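Ent-copalyl diphosphate synthase (PDB 5BP8) belongs to the terpene cyclase family and has a largely helical fold that includes a squalene-hopene cyclase-like domain. Local coordinates at residues D386-D391 with R422-R427. Sequence-based numbering, arbitrary orientation.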
ATOM      1  N   ASP A 386       1.613   8.921  23.821  1.00 29.56           N
ATOM      2  CA  ASP A 386       1.248   7.776  24.631  0.60 31.26           C
ATOM      3  C   ASP A 386       1.397   6.439  23.867  1.00 31.16           C
ATOM      4  O   ASP A 386       1.538   5.391  24.483  1.00 31.84           O
ATOM      5  CB  ASP A 386      -0.192   7.935  25.129  0.60 32.92           C
ATOM      6  CG  ASP A 386      -0.393   9.195  25.979  0.60 34.82           C
ATOM      7  OD1 ASP A 386      -1.567   9.514  26.259  0.60 36.79           O
ATOM      8  OD2 ASP A 386       0.596   9.876  26.348  0.60 34.94           O
ATOM      9  N   ASN A 387       1.343   6.489  22.532  1.00 30.61           N
ATOM     10  CA  ASN A 387       1.461   5.283  21.710  1.00 31.66           C
ATOM     11  C   ASN A 387       2.857   4.980  21.179  1.00 29.45           C
ATOM     12  O   ASN A 387       3.029   3.994  20.446  1.00 29.48           O
ATOM     13  CB  ASN A 387       0.433   5.322  20.582  1.00 32.00           C
ATOM     14  CG  ASN A 387      -0.947   4.962  21.085  1.00 35.28           C
ATOM     15  OD1 ASN A 387      -1.314   3.795  21.129  1.00 38.77           O
ATOM     16  ND2 ASN A 387      -1.705   5.960  21.511  1.00 36.39           N
ATOM     17  N   GLN A 388       3.850   5.793  21.565  1.00 27.94           N
ATOM     18  CA  GLN A 388       5.246   5.514  21.260  1.00 27.43           C
ATOM     19  C   GLN A 388       5.669   4.257  22.019  1.00 28.19           C
ATOM     20  O   GLN A 388       5.367   4.116  23.208  1.00 28.16           O
ATOM     21  CB  GLN A 388       6.173   6.671  21.657  1.00 27.15           C
ATOM     22  CG  GLN A 388       7.620   6.525  21.180  1.00 26.92           C
ATOM     23  CD  GLN A 388       8.476   7.756  21.443  1.00 28.19           C
ATOM     24  OE1 GLN A 388       8.203   8.504  22.366  1.00 28.71           O
ATOM     25  NE2 GLN A 388       9.534   7.957  20.650  1.00 27.80           N
ATOM     26  N   LEU A 389       6.395   3.370  21.346  1.00 27.54           N
ATOM     27  CA  LEU A 389       6.845   2.127  21.981  1.00 28.53           C
ATOM     28  C   LEU A 389       8.030   2.394  22.927  1.00 30.06           C
ATOM     29  O   LEU A 389       8.753   3.390  22.789  1.00 27.33           O
ATOM     30  CB  LEU A 389       7.193   1.060  20.908  1.00 29.35           C
ATOM     31  CG  LEU A 389       6.023   0.769  19.959  1.00 31.27           C
ATOM     32  CD1 LEU A 389       6.464  -0.021  18.729  1.00 32.18           C
ATOM     33  CD2 LEU A 389       4.921   0.024  20.697  1.00 32.48           C
ATOM     34  N   PRO A 390       8.253   1.482  23.891  1.00 31.17           N
ATOM     35  CA  PRO A 390       9.345   1.696  24.827  1.00 32.74           C
ATOM     36  C   PRO A 390      10.698   1.939  24.142  1.00 31.49           C
ATOM     37  O   PRO A 390      11.486   2.701  24.664  1.00 31.37           O
ATOM     38  CB  PRO A 390       9.363   0.422  25.673  1.00 34.11           C
ATOM     39  CG  PRO A 390       8.017  -0.207  25.490  1.00 33.65           C
ATOM     40  CD  PRO A 390       7.430   0.303  24.214  1.00 32.51           C
ATOM     41  N   ASP A 391      10.954   1.348  22.970  1.00 29.35           N
ATOM     42  CA  ASP A 391      12.237   1.560  22.320  1.00 28.32           C
ATOM     43  C   ASP A 391      12.378   2.867  21.539  1.00 27.16           C
ATOM     44  O   ASP A 391      13.456   3.145  20.984  1.00 26.71           O
ATOM     45  CB  ASP A 391      12.636   0.347  21.441  1.00 28.91           C
ATOM     46  CG  ASP A 391      11.778   0.186  20.200  1.00 28.82           C
ATOM     47  OD1 ASP A 391      10.822   0.985  19.938  1.00 26.86           O
ATOM     48  OD2 ASP A 391      12.072  -0.764  19.441  1.00 29.68           O
ATOM     49  N   ARG A 422       9.209  16.884  22.816  1.00 38.87           N
ATOM     50  CA  ARG A 422      10.609  16.827  22.356  1.00 38.75           C
ATOM     51  C   ARG A 422      11.383  15.591  22.878  1.00 38.94           C
ATOM     52  O   ARG A 422      12.298  15.102  22.206  1.00 36.91           O
ATOM     53  CB  ARG A 422      11.366  18.115  22.732  1.00 43.00           C
ATOM     54  CG  ARG A 422      12.792  18.212  22.184  1.00 45.67           C
ATOM     55  CD  ARG A 422      12.825  18.263  20.653  1.00 48.25           C
ATOM     56  NE  ARG A 422      13.975  17.545  20.088  1.00 50.35           N
ATOM     57  CZ  ARG A 422      14.332  17.560  18.800  1.00 51.85           C
ATOM     58  NH1 ARG A 422      13.635  18.257  17.883  1.00 50.13           N
ATOM     59  NH2 ARG A 422      15.405  16.861  18.426  1.00 54.32           N
ATOM     60  N   ALA A 423      11.029  15.107  24.070  1.00 39.19           N
ATOM     61  CA  ALA A 423      11.658  13.900  24.623  1.00 40.00           C
ATOM     62  C   ALA A 423      11.417  12.702  23.694  1.00 37.14           C
ATOM     63  O   ALA A 423      12.322  11.905  23.432  1.00 33.01           O
ATOM     64  CB  ALA A 423      11.111  13.589  26.009  1.00 41.33           C
ATOM     65  N   ALA A 424      10.178  12.580  23.244  1.00 34.89           N
ATOM     66  CA  ALA A 424       9.779  11.496  22.354  1.00 34.08           C
ATOM     67  C   ALA A 424      10.512  11.549  21.014  1.00 33.75           C
ATOM     68  O   ALA A 424      10.929  10.518  20.459  1.00 32.35           O
ATOM     69  CB  ALA A 424       8.286  11.541  22.139  1.00 33.75           C
ATOM     70  N   VAL A 425      10.640  12.749  20.470  1.00 30.99           N
ATOM     71  CA  VAL A 425      11.384  12.934  19.240  1.00 31.29           C
ATOM     72  C   VAL A 425      12.833  12.493  19.402  1.00 32.06           C
ATOM     73  O   VAL A 425      13.382  11.814  18.522  1.00 30.81           O
ATOM     74  CB  VAL A 425      11.338  14.394  18.755  1.00 31.63           C
ATOM     75  CG1 VAL A 425      12.336  14.597  17.626  1.00 33.10           C
ATOM     76  CG2 VAL A 425       9.919  14.776  18.339  1.00 31.08           C
ATOM     77  N   ASP A 426      13.475  12.862  20.522  1.00 31.83           N
ATOM     78  CA  ASP A 426      14.850  12.446  20.747  1.00 32.55           C
ATOM     79  C   ASP A 426      14.964  10.924  20.885  1.00 29.63           C
ATOM     80  O   ASP A 426      15.944  10.349  20.446  1.00 28.81           O
ATOM     81  CB  ASP A 426      15.451  13.095  22.006  1.00 35.76           C
ATOM     82  CG  ASP A 426      15.567  14.597  21.901  1.00 40.50           C
ATOM     83  OD1 ASP A 426      15.628  15.129  20.774  1.00 45.61           O
ATOM     84  OD2 ASP A 426      15.621  15.259  22.965  1.00 45.85           O
ATOM     85  N   ARG A 427      13.975  10.291  21.518  1.00 29.79           N
ATOM     86  CA  ARG A 427      13.976   8.837  21.683  1.00 30.00           C
ATOM     87  C   ARG A 427      13.839   8.144  20.315  1.00 28.33           C
ATOM     88  O   ARG A 427      14.413   7.082  20.099  1.00 26.79           O
ATOM     89  CB  ARG A 427      12.816   8.375  22.555  1.00 32.44           C
ATOM     90  CG  ARG A 427      12.950   8.674  24.047  1.00 36.56           C
ATOM     91  CD  ARG A 427      12.116   7.647  24.798  1.00 40.73           C
ATOM     92  NE  ARG A 427      10.746   8.074  25.072  1.00 45.08           N
ATOM     93  CZ  ARG A 427       9.663   7.291  25.008  1.00 49.02           C
ATOM     94  NH1 ARG A 427       9.724   6.014  24.587  1.00 47.65           N
ATOM     95  NH2 ARG A 427       8.478   7.815  25.317  1.00 49.73           N
TER
HETATM   96  O   HOH W   1      15.038   5.456  22.459  1.00 32.78           O
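Gln388 reaches helix 422-435 on a side chain with CG anti to the backbone N (chi1 -172°) and extended beyond CG. The Arg427 chain bends at chi3 (-92°), where NE leaves CD, and its guanidinium lies beside the Gln388 amide. The two planes are 35° apart in direction, and the side chains cross at a slant. Gln388 NE2 donates to Ala424 O at 2.9 Å, in a fairly straight bond. The acceptor lies close to the amide plane. NE2 also donates to Gly392 O, so it serves two backbone carbonyls. Gln388 OE1 comes unusually close to Ala424 CB, 3.0 Å away. The same oxygen sits over one face of the guanidinium, toward its rim. It is 3.0 Å from Arg427 NH2, but the angle is poor for a hydrogen bond. At the guanidinium edge, Arg427 NH1 lies 3.3 Å from Leu389 O. One water donates to both Asp391 O and Arg427 O. The contact joins the loop after helix 370-386 to the start of helix 422-435, within the squalene-hopene cyclase-like region. Buried Gln388 ties loop to helix through Ala424 O, while its bond to Gly392 O stays within the loop. The Arg427 charge is probably steadied by the carbonyl oxygens around it.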